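Local coordinates for tricorn protease (Thermoplasma acidophilum, PDB 1K32), which acts as a serine protease in protein degradation, probably cutting peptides released by the proteasome, with beta propellers that probably gate substrate access, at residues A[202-207]-A[218-223]; A[154-159]-A[168-173]; A[334-339]-A[973-978]; A[297-302]-A[314-319]. All blocks are in the same frame, centred on the assembly; numbering follows the deposited sequence.

Contacts 1 and 2 hold adjacent blades of the six-bladed propeller and touch, with centres about 13 Å apart. Contacts 3 and 4, whose centres are about 8 Å apart, sit together where the seven-bladed propeller meets the peptidase part of the chain; they join through a backbone bond from I338 N to G317 O. Contacts 1 and 3 are buried, whereas contacts 2 and 4 are partly buried and none is a surface patch. Contact 1 relies on a hydroxyl relay and contact 2 on one histidine-threonine bond, with no salt bridge across either. In contacts 3 and 4 an arginine leads, gripping a carbonyl in 334-339/973-978 and lying over a phenyl face in 297-302/314-319.

Contact 1: residues A[202-207]-A[218-223]; sequences MSTHVS and FITDID
T204 OG1 gives a short 2.5 Å hydrogen bond to T220 OG1, which in turn donates to H205 O at 2.8 Å. In the second bond the donor approaches from above, 56° out of the carbonyl plane of H205. T204 OG1 lies between its own backbone N and carbonyl carbon (chi1 60°), which turns the oxygen toward T220 and also sets it 3.3 Å from I222 CB. The other branch, T204 CG2, lies 3.5 Å from I222 CA, with D221 OD2 close by. Alongside, V206 CG1 approaches the F218 ring obliquely, 3.5 Å from CD1; a Met-aromatic contact of M202 with the same ring is doubtful in detail. Antiparallel pairing begins where this loop enters strand 207-212: S207 and I219 form a hydrogen-bonded pair at the start of a propeller blade's first hairpin, with S207 N reaching I219 O at 2.9 Å. In the second shell, a water accepts from H205 N and donates to D221 OD2, while G178 N holds OD1 of the same carboxylate. The H205 imidazole is fixed at both nitrogens, by G185 N and F171 O, and S207 OG is bonded to E172 OE2.

Contact 2: residues A[154-159]-A[168-173]; sequences ATHILF and RNTFEL
H156 reaches across to T170 from a classic beta bulge, where T155 and H156 both face G167 at the start of a propeller blade's antiparallel hairpin. Its CB is still 4.1 Å from T170 OG1. Setting CG anti to the carbonyl carbon (chi1 -59°) swings the imidazole over toward the loop after strand 163-168, and ND1 then meets T170 OG1 in a hydrogen bond of 2.7 Å. The angle of 164° makes this bond nearly straight, and the hydroxyl sits at the ring edge, close to the ring plane, although either partner could be the donor. Farther round the ring, CE1 of H156 comes within 3.2 Å of T170 O. P209 of strand 207-212 packs against both H156 and T170, bringing the next blade up to the pair. The preceding bulge residue sends its side chain past T170 in the opposite direction: T155 CB lies 3.3 Å from T170 OG1, and CG2 is 3.9 Å from F171 N. The T155 hydroxyl meets the F171 ring obliquely, with OG1 3.7 Å from CD2.

Contact 3: residues A[334-339]-A[973-978]; sequences EPLRIR and RLIDGT
R973 O is gripped by both terminal nitrogens of one guanidinium group: R337 NH1 and R337 NH2 each donate to it at 3.2 Å. The oxygen lies at the end-on edge of the guanidinium, within 7° of its plane, so the two N-H groups straddle it, each with a bent N-H...O angle. From the acceptor's side the bonds differ, because NH2 is in the carbonyl plane whereas NH1 stands 38° above it. The R337 chain bends at chi2 and chi3, and this brings the flat group up against the second partner. I975 CG2 sits over one guanidinium face, offset toward the rim and 3.7 Å from NE, and it touches R337 CG at the same distance. The other branch of the isoleucine ends at CD1, 4.1 Å from L336 CD1, where the two side chains cross at about a right angle. I975 is the second residue of a type I turn from L974 to G977, closed by the 3.0 Å bond from G977 N to L974 O, and R973 immediately precedes it. D976 OD1 accepts from T978 OG1 at 2.6 Å and from T978 N in an Asx turn, which probably stiffens the exit. The charge of R337 is met more strongly by E666 in a salt bridge. That carboxylate belongs to helix 656-674, which also sends E659 and Q662 against I975. The contact thus seats a turn of the S41 peptidase region beside this helix and the entry to propeller strand 338-343.

Contact 4: residues A[297-302]-A[314-319]; sequences SKFAED and VSRGQA
R316 runs its side chain out alongside F299: CG is swung nearly anti to the backbone N (chi1 -150°) and the chain stays extended as far as NE, while F299 CG lies anti to its own carbonyl carbon (chi1 -51°), so both side chains point the same way. The result is a cation-pi contact. R316 CZ is 4.6 Å from the centroid of the F299 ring, almost on the ring normal, and NH2 is over the centre of the face, 3.4 Å from F299 CZ. The guanidinium does not stack flat, since its plane is turned 76° from that of the ring and NH2 is directed down at the face. K298 CB lies over the opposite face, offset toward the rim.

The backbone beneath is the antiparallel hairpin 300-305/311-315, in the first blade of the seven-bladed propeller. Within it E301 N donates to V314 O at 2.7 Å, and just beyond the strand ends R316 N continues the pairing to F299 O at 3.3 Å. On the far side of E301, V314 N is shared, with a bond of 3.1 Å to D302 O and a weak one of 3.4 Å to E301 O. A300 and S315 form the non-hydrogen-bonded pair, and S315 OG is held by P296 O. R316 and G317 are the central residues of a type I' turn that leads straight into strand 318-322. On the other side of the sheet, E301 OE1 comes 3.7 Å from V314 CG1. E659 of helix 656-674 makes a salt bridge to R316 NE, so the charge is met by a carboxylate at NE and by the pi face at NH2, a pairing that probably fixes the rotation of the guanidinium.

Contact 1: residues A[202-207]-A[218-223]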
loop_
_atom_site.group_PDB
_atom_site.type_symbol
_atom_site.label_atom_id
_atom_site.label_comp_id
_atom_site.label_asym_id
_atom_site.label_seq_id
_atom_site.Cartn_x
_atom_site.Cartn_y
_atom_site.Cartn_z
ATOM N N MET A 202 52.018 2.544 -59.822
ATOM C CA MET A 202 52.852 1.349 -59.743
ATOM C C MET A 202 52.054 0.193 -59.159
ATOM O O MET A 202 50.961 0.390 -58.630
ATOM C CB MET A 202 54.076 1.626 -58.866
ATOM C CG MET A 202 55.037 2.644 -59.469
ATOM S SD MET A 202 56.370 3.164 -58.371
ATOM C CE MET A 202 55.705 4.547 -57.719
ATOM N N SER A 203 52.602 -1.014 -59.249
ATOM C CA SER A 203 51.918 -2.176 -58.720
ATOM C C SER A 203 51.750 -2.061 -57.210
ATOM O O SER A 203 50.767 -2.560 -56.662
ATOM C CB SER A 203 52.680 -3.460 -59.068
ATOM O OG SER A 203 53.942 -3.495 -58.431
ATOM N N THR A 204 52.697 -1.394 -56.547
ATOM C CA THR A 204 52.652 -1.211 -55.099
ATOM C C THR A 204 52.190 0.194 -54.684
ATOM O O THR A 204 52.027 1.083 -55.511
ATOM C CB THR A 204 54.037 -1.500 -54.445
ATOM O OG1 THR A 204 55.024 -0.606 -54.980
ATOM C CG2 THR A 204 54.468 -2.951 -54.726
ATOM N N HIS A 205 51.995 0.367 -53.384
ATOM C CA HIS A 205 51.527 1.609 -52.778
ATOM C C HIS A 205 52.581 2.715 -52.677
ATOM O O HIS A 205 53.671 2.498 -52.174
ATOM C CB HIS A 205 51.000 1.288 -51.382
ATOM C CG HIS A 205 50.630 2.492 -50.578
ATOM N ND1 HIS A 205 49.580 3.319 -50.918
ATOM C CD2 HIS A 205 51.125 2.971 -49.414
ATOM C CE1 HIS A 205 49.439 4.249 -49.991
ATOM N NE2 HIS A 205 50.363 4.059 -49.067
ATOM N N VAL A 206 52.235 3.909 -53.139
ATOM C CA VAL A 206 53.151 5.032 -53.070
ATOM C C VAL A 206 52.689 5.935 -51.943
ATOM O O VAL A 206 51.511 6.273 -51.865
ATOM C CB VAL A 206 53.153 5.820 -54.394
ATOM C CG1 VAL A 206 53.955 7.103 -54.246
ATOM C CG2 VAL A 206 53.727 4.948 -55.500
ATOM N N SER A 207 53.621 6.328 -51.083
ATOM C CA SER A 207 53.294 7.173 -49.952
ATOM C C SER A 207 54.251 8.351 -49.780
ATOM O O SER A 207 55.362 8.354 -50.310
ATOM C CB SER A 207 53.312 6.334 -48.677
ATOM O OG SER A 207 54.608 5.819 -48.453
ATOM N N PHE A 218 59.287 9.785 -53.178
ATOM C CA PHE A 218 58.243 9.096 -52.438
ATOM C C PHE A 218 58.723 7.752 -51.924
ATOM O O PHE A 218 59.856 7.327 -52.194
ATOM C CB PHE A 218 57.011 8.898 -53.334
ATOM C CG PHE A 218 57.306 8.179 -54.622
ATOM C CD1 PHE A 218 57.397 6.792 -54.659
ATOM C CD2 PHE A 218 57.518 8.896 -55.799
ATOM C CE1 PHE A 218 57.699 6.126 -55.860
ATOM C CE2 PHE A 218 57.817 8.246 -56.997
ATOM C CZ PHE A 218 57.910 6.853 -57.027
ATOM N N ILE A 219 57.841 7.067 -51.210
ATOM C CA ILE A 219 58.180 5.776 -50.648
ATOM C C ILE A 219 57.306 4.644 -51.167
ATOM O O ILE A 219 56.091 4.810 -51.342
ATOM C CB ILE A 219 58.063 5.814 -49.106
ATOM C CG1 ILE A 219 59.087 6.796 -48.528
ATOM C CG2 ILE A 219 58.247 4.402 -48.528
ATOM C CD1 ILE A 219 58.907 7.066 -47.048
ATOM N N THR A 220 57.931 3.493 -51.430
ATOM C CA THR A 220 57.192 2.305 -51.861
ATOM C C THR A 220 58.024 1.054 -51.635
ATOM O O THR A 220 59.236 1.131 -51.477
ATOM C CB THR A 220 56.743 2.380 -53.336
ATOM O OG1 THR A 220 55.785 1.342 -53.581
ATOM C CG2 THR A 220 57.913 2.213 -54.275
ATOM N N ASP A 221 57.380 -0.099 -51.594
ATOM C CA ASP A 221 58.113 -1.334 -51.356
ATOM C C ASP A 221 58.024 -2.292 -52.539
ATOM O O ASP A 221 57.982 -3.512 -52.370
ATOM C CB ASP A 221 57.606 -2.006 -50.073
ATOM C CG ASP A 221 56.119 -2.330 -50.125
ATOM O OD1 ASP A 221 55.557 -2.718 -49.078
ATOM O OD2 ASP A 221 55.510 -2.206 -51.206
ATOM N N ILE A 222 58.031 -1.728 -53.743
ATOM C CA ILE A 222 57.930 -2.540 -54.945
ATOM C C ILE A 222 59.039 -3.581 -55.068
ATOM O O ILE A 222 58.878 -4.574 -55.770
ATOM C CB ILE A 222 57.934 -1.668 -56.204
ATOM C CG1 ILE A 222 57.612 -2.535 -57.423
ATOM C CG2 ILE A 222 59.280 -0.973 -56.342
ATOM C CD1 ILE A 222 57.272 -1.762 -58.660
ATOM N N ASP A 223 60.157 -3.363 -54.384
ATOM C CA ASP A 223 61.267 -4.305 -54.441
ATOM C C ASP A 223 61.338 -5.214 -53.210
ATOM O O ASP A 223 62.324 -5.920 -53.003
ATOM C CB ASP A 223 62.584 -3.537 -54.650
ATOM C CG ASP A 223 62.686 -2.915 -56.054
ATOM O OD1 ASP A 223 63.355 -1.874 -56.220
ATOM O OD2 ASP A 223 62.096 -3.480 -57.001
HETATM O O HOH W 1 52.806 -1.510 -50.858
#

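Contact 2: residues A[154-159]-A[168-173]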
loop_
_atom_site.group_PDB
_atom_site.type_symbol
_atom_site.label_atom_id
_atom_site.label_comp_id
_atom_site.label_asym_id
_atom_site.label_seq_id
_atom_site.Cartn_x
_atom_site.Cartn_y
_atom_site.Cartn_z
ATOM N N ALA A 154 41.829 13.640 -51.921
ATOM C CA ALA A 154 43.280 13.664 -52.041
ATOM C C ALA A 154 43.915 13.706 -50.669
ATOM O O ALA A 154 43.290 14.113 -49.677
ATOM C CB ALA A 154 43.730 14.866 -52.870
ATOM N N THR A 155 45.166 13.277 -50.618
ATOM C CA THR A 155 45.917 13.246 -49.378
ATOM C C THR A 155 46.970 14.346 -49.407
ATOM O O THR A 155 47.157 15.069 -48.435
ATOM C CB THR A 155 46.618 11.879 -49.203
ATOM O OG1 THR A 155 45.642 10.832 -49.241
ATOM C CG2 THR A 155 47.362 11.830 -47.883
ATOM N N HIS A 156 47.670 14.453 -50.531
ATOM C CA HIS A 156 48.703 15.462 -50.690
ATOM C C HIS A 156 48.529 16.290 -51.960
ATOM O O HIS A 156 48.034 15.804 -52.980
ATOM C CB HIS A 156 50.094 14.824 -50.757
ATOM C CG HIS A 156 50.469 14.019 -49.554
ATOM N ND1 HIS A 156 50.150 12.685 -49.419
ATOM C CD2 HIS A 156 51.167 14.352 -48.441
ATOM C CE1 HIS A 156 50.638 12.231 -48.279
ATOM N NE2 HIS A 156 51.259 13.222 -47.666
ATOM N N ILE A 157 48.933 17.552 -51.883
ATOM C CA ILE A 157 48.907 18.414 -53.044
ATOM C C ILE A 157 50.203 19.208 -53.030
ATOM O O ILE A 157 50.556 19.826 -52.028
ATOM C CB ILE A 157 47.705 19.401 -53.071
ATOM C CG1 ILE A 157 47.806 20.262 -54.334
ATOM C CG2 ILE A 157 47.702 20.300 -51.832
ATOM C CD1 ILE A 157 46.507 20.906 -54.751
ATOM N N LEU A 158 50.924 19.149 -54.143
ATOM C CA LEU A 158 52.170 19.865 -54.286
ATOM C C LEU A 158 52.019 20.782 -55.491
ATOM O O LEU A 158 51.144 20.583 -56.334
ATOM C CB LEU A 158 53.318 18.887 -54.513
ATOM C CG LEU A 158 53.368 17.687 -53.565
ATOM C CD1 LEU A 158 54.489 16.749 -53.999
ATOM C CD2 LEU A 158 53.575 18.163 -52.130
ATOM N N PHE A 159 52.869 21.795 -55.571
ATOM C CA PHE A 159 52.805 22.726 -56.682
ATOM C C PHE A 159 54.179 22.836 -57.305
ATOM O O PHE A 159 55.171 23.025 -56.611
ATOM C CB PHE A 159 52.338 24.102 -56.210
ATOM C CG PHE A 159 50.957 24.107 -55.625
ATOM C CD1 PHE A 159 50.714 23.545 -54.380
ATOM C CD2 PHE A 159 49.896 24.676 -56.325
ATOM C CE1 PHE A 159 49.429 23.548 -53.832
ATOM C CE2 PHE A 159 48.611 24.684 -55.794
ATOM C CZ PHE A 159 48.375 24.117 -54.539
ATOM N N ARG A 168 46.903 10.773 -54.335
ATOM C CA ARG A 168 45.673 10.113 -53.931
ATOM C C ARG A 168 46.014 8.900 -53.084
ATOM O O ARG A 168 46.823 8.079 -53.500
ATOM C CB ARG A 168 44.884 9.654 -55.156
ATOM C CG ARG A 168 44.195 10.779 -55.897
ATOM C CD ARG A 168 43.464 10.268 -57.121
ATOM N NE ARG A 168 42.478 11.243 -57.566
ATOM C CZ ARG A 168 41.576 11.040 -58.524
ATOM N NH1 ARG A 168 40.717 12.016 -58.818
ATOM N NH2 ARG A 168 41.535 9.882 -59.197
ATOM N N ASN A 169 45.398 8.805 -51.905
ATOM C CA ASN A 169 45.613 7.691 -50.977
ATOM C C ASN A 169 47.077 7.529 -50.611
ATOM O O ASN A 169 47.525 6.432 -50.272
ATOM C CB ASN A 169 45.110 6.388 -51.606
ATOM C CG ASN A 169 43.733 6.535 -52.192
ATOM O OD1 ASN A 169 43.513 6.240 -53.361
ATOM N ND2 ASN A 169 42.799 6.993 -51.386
ATOM N N THR A 170 47.810 8.633 -50.650
ATOM C CA THR A 170 49.239 8.619 -50.393
ATOM C C THR A 170 49.759 8.674 -48.943
ATOM O O THR A 170 50.914 9.045 -48.706
ATOM C CB THR A 170 49.910 9.722 -51.241
ATOM O OG1 THR A 170 49.104 10.908 -51.208
ATOM C CG2 THR A 170 50.048 9.262 -52.685
ATOM N N PHE A 171 48.927 8.294 -47.976
ATOM C CA PHE A 171 49.381 8.257 -46.582
ATOM C C PHE A 171 50.099 6.911 -46.382
ATOM O O PHE A 171 49.971 6.024 -47.220
ATOM C CB PHE A 171 48.183 8.397 -45.622
ATOM C CG PHE A 171 46.985 7.595 -46.021
ATOM C CD1 PHE A 171 46.933 6.217 -45.780
ATOM C CD2 PHE A 171 45.923 8.205 -46.695
ATOM C CE1 PHE A 171 45.842 5.454 -46.208
ATOM C CE2 PHE A 171 44.815 7.446 -47.136
ATOM C CZ PHE A 171 44.777 6.069 -46.892
ATOM N N GLU A 172 50.862 6.752 -45.305
ATOM C CA GLU A 172 51.571 5.486 -45.080
ATOM C C GLU A 172 50.610 4.336 -44.741
ATOM O O GLU A 172 49.535 4.559 -44.176
ATOM C CB GLU A 172 52.593 5.625 -43.941
ATOM C CG GLU A 172 53.690 6.691 -44.153
ATOM C CD GLU A 172 54.709 6.343 -45.246
ATOM O OE1 GLU A 172 55.497 7.236 -45.601
ATOM O OE2 GLU A 172 54.738 5.196 -45.747
ATOM N N LEU A 173 51.006 3.115 -45.094
ATOM C CA LEU A 173 50.220 1.917 -44.800
ATOM C C LEU A 173 51.091 0.931 -44.025
ATOM O O LEU A 173 51.378 -0.163 -44.506
ATOM C CB LEU A 173 49.747 1.251 -46.083
ATOM C CG LEU A 173 48.691 1.937 -46.950
ATOM C CD1 LEU A 173 48.444 1.069 -48.168
ATOM C CD2 LEU A 173 47.411 2.141 -46.179
#

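Contact 3: residues A[334-339]-A[973-978]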
loop_
_atom_site.group_PDB
_atom_site.type_symbol
_atom_site.label_atom_id
_atom_site.label_comp_id
_atom_site.label_asym_id
_atom_site.label_seq_id
_atom_site.Cartn_x
_atom_site.Cartn_y
_atom_site.Cartn_z
ATOM N N GLU A 334 49.687 -12.291 -8.267
ATOM C CA GLU A 334 50.210 -12.933 -9.470
ATOM C C GLU A 334 50.520 -11.875 -10.523
ATOM O O GLU A 334 49.787 -10.889 -10.663
ATOM C CB GLU A 334 49.192 -13.925 -10.043
ATOM C CG GLU A 334 48.897 -15.125 -9.147
ATOM C CD GLU A 334 50.098 -16.046 -8.952
ATOM O OE1 GLU A 334 50.009 -16.963 -8.111
ATOM O OE2 GLU A 334 51.123 -15.860 -9.635
ATOM N N PRO A 335 51.618 -12.060 -11.274
ATOM C CA PRO A 335 52.017 -11.114 -12.321
ATOM C C PRO A 335 50.957 -10.970 -13.409
ATOM O O PRO A 335 49.906 -11.611 -13.356
ATOM C CB PRO A 335 53.329 -11.704 -12.838
ATOM C CG PRO A 335 53.161 -13.185 -12.579
ATOM C CD PRO A 335 52.562 -13.194 -11.204
ATOM N N LEU A 336 51.258 -10.142 -14.405
ATOM C CA LEU A 336 50.339 -9.859 -15.499
ATOM C C LEU A 336 49.617 -10.936 -16.280
ATOM O O LEU A 336 50.123 -12.021 -16.579
ATOM C CB LEU A 336 50.973 -8.902 -16.506
ATOM C CG LEU A 336 50.542 -7.454 -16.255
ATOM C CD1 LEU A 336 51.071 -6.559 -17.361
ATOM C CD2 LEU A 336 49.023 -7.382 -16.198
ATOM N N ARG A 337 48.397 -10.536 -16.608
ATOM C CA ARG A 337 47.376 -11.254 -17.343
ATOM C C ARG A 337 46.671 -12.432 -16.718
ATOM O O ARG A 337 46.799 -13.582 -17.137
ATOM C CB ARG A 337 47.827 -11.570 -18.768
ATOM C CG ARG A 337 47.082 -10.678 -19.788
ATOM C CD ARG A 337 45.699 -11.240 -20.081
ATOM N NE ARG A 337 44.612 -10.270 -20.228
ATOM C CZ ARG A 337 44.233 -9.702 -21.372
ATOM N NH1 ARG A 337 43.212 -8.847 -21.376
ATOM N NH2 ARG A 337 44.872 -9.971 -22.510
ATOM N N ILE A 338 45.908 -12.102 -15.686
ATOM C CA ILE A 338 45.053 -13.064 -15.041
ATOM C C ILE A 338 43.868 -12.882 -15.995
ATOM O O ILE A 338 43.389 -11.762 -16.185
ATOM C CB ILE A 338 44.692 -12.617 -13.604
ATOM C CG1 ILE A 338 45.905 -12.816 -12.684
ATOM C CG2 ILE A 338 43.492 -13.386 -13.092
ATOM C CD1 ILE A 338 45.631 -12.510 -11.212
ATOM N N ARG A 339 43.429 -13.958 -16.635
ATOM C CA ARG A 339 42.331 -13.866 -17.587
ATOM C C ARG A 339 40.954 -14.119 -16.983
ATOM O O ARG A 339 39.985 -13.456 -17.350
ATOM C CB ARG A 339 42.553 -14.838 -18.754
ATOM C CG ARG A 339 43.781 -14.544 -19.613
ATOM C CD ARG A 339 43.832 -15.470 -20.827
ATOM N NE ARG A 339 45.079 -15.344 -21.579
ATOM C CZ ARG A 339 45.457 -14.258 -22.248
ATOM N NH1 ARG A 339 46.619 -14.257 -22.897
ATOM N NH2 ARG A 339 44.681 -13.178 -22.280
ATOM N N ARG A 973 41.002 -8.934 -26.270
ATOM C CA ARG A 973 41.422 -7.541 -26.170
ATOM C C ARG A 973 42.694 -7.519 -25.337
ATOM O O ARG A 973 42.936 -8.438 -24.566
ATOM C CB ARG A 973 40.364 -6.710 -25.442
ATOM C CG ARG A 973 39.017 -6.653 -26.110
ATOM C CD ARG A 973 38.109 -5.698 -25.349
ATOM N NE ARG A 973 37.034 -5.178 -26.190
ATOM C CZ ARG A 973 36.535 -3.950 -26.085
ATOM N NH1 ARG A 973 35.556 -3.556 -26.891
ATOM N NH2 ARG A 973 37.019 -3.111 -25.179
ATOM N N LEU A 974 43.502 -6.476 -25.486
ATOM C CA LEU A 974 44.713 -6.362 -24.688
ATOM C C LEU A 974 44.229 -5.877 -23.321
ATOM O O LEU A 974 43.046 -5.545 -23.162
ATOM C CB LEU A 974 45.684 -5.362 -25.323
ATOM C CG LEU A 974 46.109 -5.644 -26.775
ATOM C CD1 LEU A 974 47.086 -4.564 -27.233
ATOM C CD2 LEU A 974 46.750 -7.028 -26.886
ATOM N N ILE A 975 45.113 -5.854 -22.332
ATOM C CA ILE A 975 44.736 -5.425 -20.985
ATOM C C ILE A 975 44.172 -3.999 -20.887
ATOM O O ILE A 975 43.501 -3.665 -19.914
ATOM C CB ILE A 975 45.928 -5.525 -20.014
ATOM C CG1 ILE A 975 47.085 -4.670 -20.542
ATOM C CG2 ILE A 975 46.343 -7.002 -19.831
ATOM C CD1 ILE A 975 48.291 -4.678 -19.662
ATOM N N ASP A 976 44.445 -3.155 -21.876
ATOM C CA ASP A 976 43.943 -1.782 -21.838
ATOM C C ASP A 976 42.672 -1.602 -22.689
ATOM O O ASP A 976 42.268 -0.478 -22.986
ATOM C CB ASP A 976 45.036 -0.822 -22.319
ATOM C CG ASP A 976 45.220 -0.851 -23.828
ATOM O OD1 ASP A 976 45.010 -1.928 -24.432
ATOM O OD2 ASP A 976 45.582 0.200 -24.407
ATOM N N GLY A 977 42.049 -2.711 -23.086
ATOM C CA GLY A 977 40.839 -2.629 -23.885
ATOM C C GLY A 977 41.049 -2.661 -25.394
ATOM O O GLY A 977 40.086 -2.776 -26.150
ATOM N N THR A 978 42.299 -2.579 -25.842
ATOM C CA THR A 978 42.603 -2.578 -27.280
ATOM C C THR A 978 42.117 -3.825 -28.029
ATOM O O THR A 978 42.377 -4.961 -27.617
ATOM C CB THR A 978 44.135 -2.452 -27.538
ATOM O OG1 THR A 978 44.639 -1.254 -26.943
ATOM C CG2 THR A 978 44.428 -2.423 -29.060
#

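Contact 4: residues A[297-302]-A[314-319]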
loop_
_atom_site.group_PDB
_atom_site.type_symbol
_atom_site.label_atom_id
_atom_site.label_comp_id
_atom_site.label_asym_id
_atom_site.label_seq_id
_atom_site.Cartn_x
_atom_site.Cartn_y
_atom_site.Cartn_z
ATOM N N SER A 297 37.114 0.427 -12.982
ATOM C CA SER A 297 35.940 0.215 -13.813
ATOM C C SER A 297 36.203 0.424 -15.305
ATOM O O SER A 297 35.500 -0.140 -16.130
ATOM C CB SER A 297 34.798 1.125 -13.371
ATOM O OG SER A 297 35.166 2.482 -13.474
ATOM N N LYS A 298 37.207 1.223 -15.651
ATOM C CA LYS A 298 37.501 1.471 -17.056
ATOM C C LYS A 298 38.172 0.339 -17.829
ATOM O O LYS A 298 38.273 0.406 -19.051
ATOM C CB LYS A 298 38.325 2.739 -17.205
ATOM C CG LYS A 298 37.575 3.955 -16.748
ATOM C CD LYS A 298 37.715 5.095 -17.725
ATOM C CE LYS A 298 36.942 6.306 -17.218
ATOM N NZ LYS A 298 37.231 7.523 -18.028
ATOM N N PHE A 299 38.635 -0.698 -17.138
ATOM C CA PHE A 299 39.270 -1.816 -17.838
ATOM C C PHE A 299 38.764 -3.120 -17.257
ATOM O O PHE A 299 39.351 -4.180 -17.448
ATOM C CB PHE A 299 40.802 -1.712 -17.743
ATOM C CG PHE A 299 41.329 -0.366 -18.151
ATOM C CD1 PHE A 299 41.553 0.632 -17.199
ATOM C CD2 PHE A 299 41.497 -0.055 -19.489
ATOM C CE1 PHE A 299 41.929 1.924 -17.582
ATOM C CE2 PHE A 299 41.871 1.236 -19.886
ATOM C CZ PHE A 299 42.086 2.227 -18.927
ATOM N N ALA A 300 37.645 -3.014 -16.554
ATOM C CA ALA A 300 37.013 -4.156 -15.918
ATOM C C ALA A 300 36.624 -5.250 -16.903
ATOM O O ALA A 300 36.337 -4.994 -18.075
ATOM C CB ALA A 300 35.789 -3.705 -15.155
ATOM N N GLU A 301 36.635 -6.472 -16.391
ATOM C CA GLU A 301 36.281 -7.677 -17.127
ATOM C C GLU A 301 35.814 -8.658 -16.048
ATOM O O GLU A 301 35.858 -8.366 -14.854
ATOM C CB GLU A 301 37.518 -8.276 -17.825
ATOM C CG GLU A 301 38.334 -7.300 -18.659
ATOM C CD GLU A 301 39.664 -7.871 -19.141
ATOM O OE1 GLU A 301 40.600 -8.019 -18.319
ATOM O OE2 GLU A 301 39.779 -8.172 -20.353
ATOM N N ASP A 302 35.334 -9.807 -16.481
ATOM C CA ASP A 302 34.945 -10.879 -15.577
ATOM C C ASP A 302 34.670 -10.472 -14.116
ATOM O O ASP A 302 35.608 -10.307 -13.339
ATOM C CB ASP A 302 36.078 -11.910 -15.611
ATOM C CG ASP A 302 35.674 -13.252 -15.059
ATOM O OD1 ASP A 302 36.576 -14.086 -14.817
ATOM O OD2 ASP A 302 34.460 -13.477 -14.883
ATOM N N VAL A 314 38.172 -8.855 -12.475
ATOM C CA VAL A 314 39.414 -8.729 -13.210
ATOM C C VAL A 314 39.427 -7.396 -13.941
ATOM O O VAL A 314 38.414 -6.970 -14.490
ATOM C CB VAL A 314 39.536 -9.893 -14.225
ATOM C CG1 VAL A 314 40.784 -9.740 -15.079
ATOM C CG2 VAL A 314 39.534 -11.211 -13.481
ATOM N N SER A 315 40.574 -6.737 -13.935
ATOM C CA SER A 315 40.703 -5.458 -14.617
ATOM C C SER A 315 42.132 -5.190 -15.027
ATOM O O SER A 315 43.049 -5.285 -14.216
ATOM C CB SER A 315 40.216 -4.311 -13.724
ATOM O OG SER A 315 40.417 -3.070 -14.379
ATOM N N ARG A 316 42.316 -4.856 -16.300
ATOM C CA ARG A 316 43.641 -4.556 -16.813
ATOM C C ARG A 316 44.604 -5.688 -16.452
ATOM O O ARG A 316 45.733 -5.444 -16.040
ATOM C CB ARG A 316 44.131 -3.223 -16.223
ATOM C CG ARG A 316 45.071 -2.437 -17.110
ATOM C CD ARG A 316 45.571 -1.175 -16.415
ATOM N NE ARG A 316 46.561 -0.472 -17.223
ATOM C CZ ARG A 316 46.275 0.276 -18.283
ATOM N NH1 ARG A 316 47.252 0.872 -18.964
ATOM N NH2 ARG A 316 45.013 0.450 -18.653
ATOM N N GLY A 317 44.134 -6.925 -16.591
ATOM C CA GLY A 317 44.971 -8.091 -16.325
ATOM C C GLY A 317 45.269 -8.391 -14.870
ATOM O O GLY A 317 46.054 -9.284 -14.561
ATOM N N GLN A 318 44.658 -7.632 -13.973
ATOM C CA GLN A 318 44.860 -7.842 -12.544
ATOM C C GLN A 318 43.551 -8.357 -11.964
ATOM O O GLN A 318 42.478 -8.104 -12.523
ATOM C CB GLN A 318 45.249 -6.532 -11.865
ATOM C CG GLN A 318 46.546 -5.916 -12.352
ATOM C CD GLN A 318 46.860 -4.639 -11.603
ATOM O OE1 GLN A 318 46.752 -4.592 -10.381
ATOM N NE2 GLN A 318 47.257 -3.596 -12.327
ATOM N N ALA A 319 43.629 -9.057 -10.838
ATOM C CA ALA A 319 42.437 -9.622 -10.221
ATOM C C ALA A 319 42.342 -9.207 -8.767
ATOM O O ALA A 319 43.356 -9.103 -8.073
ATOM C CB ALA A 319 42.458 -11.144 -10.335
#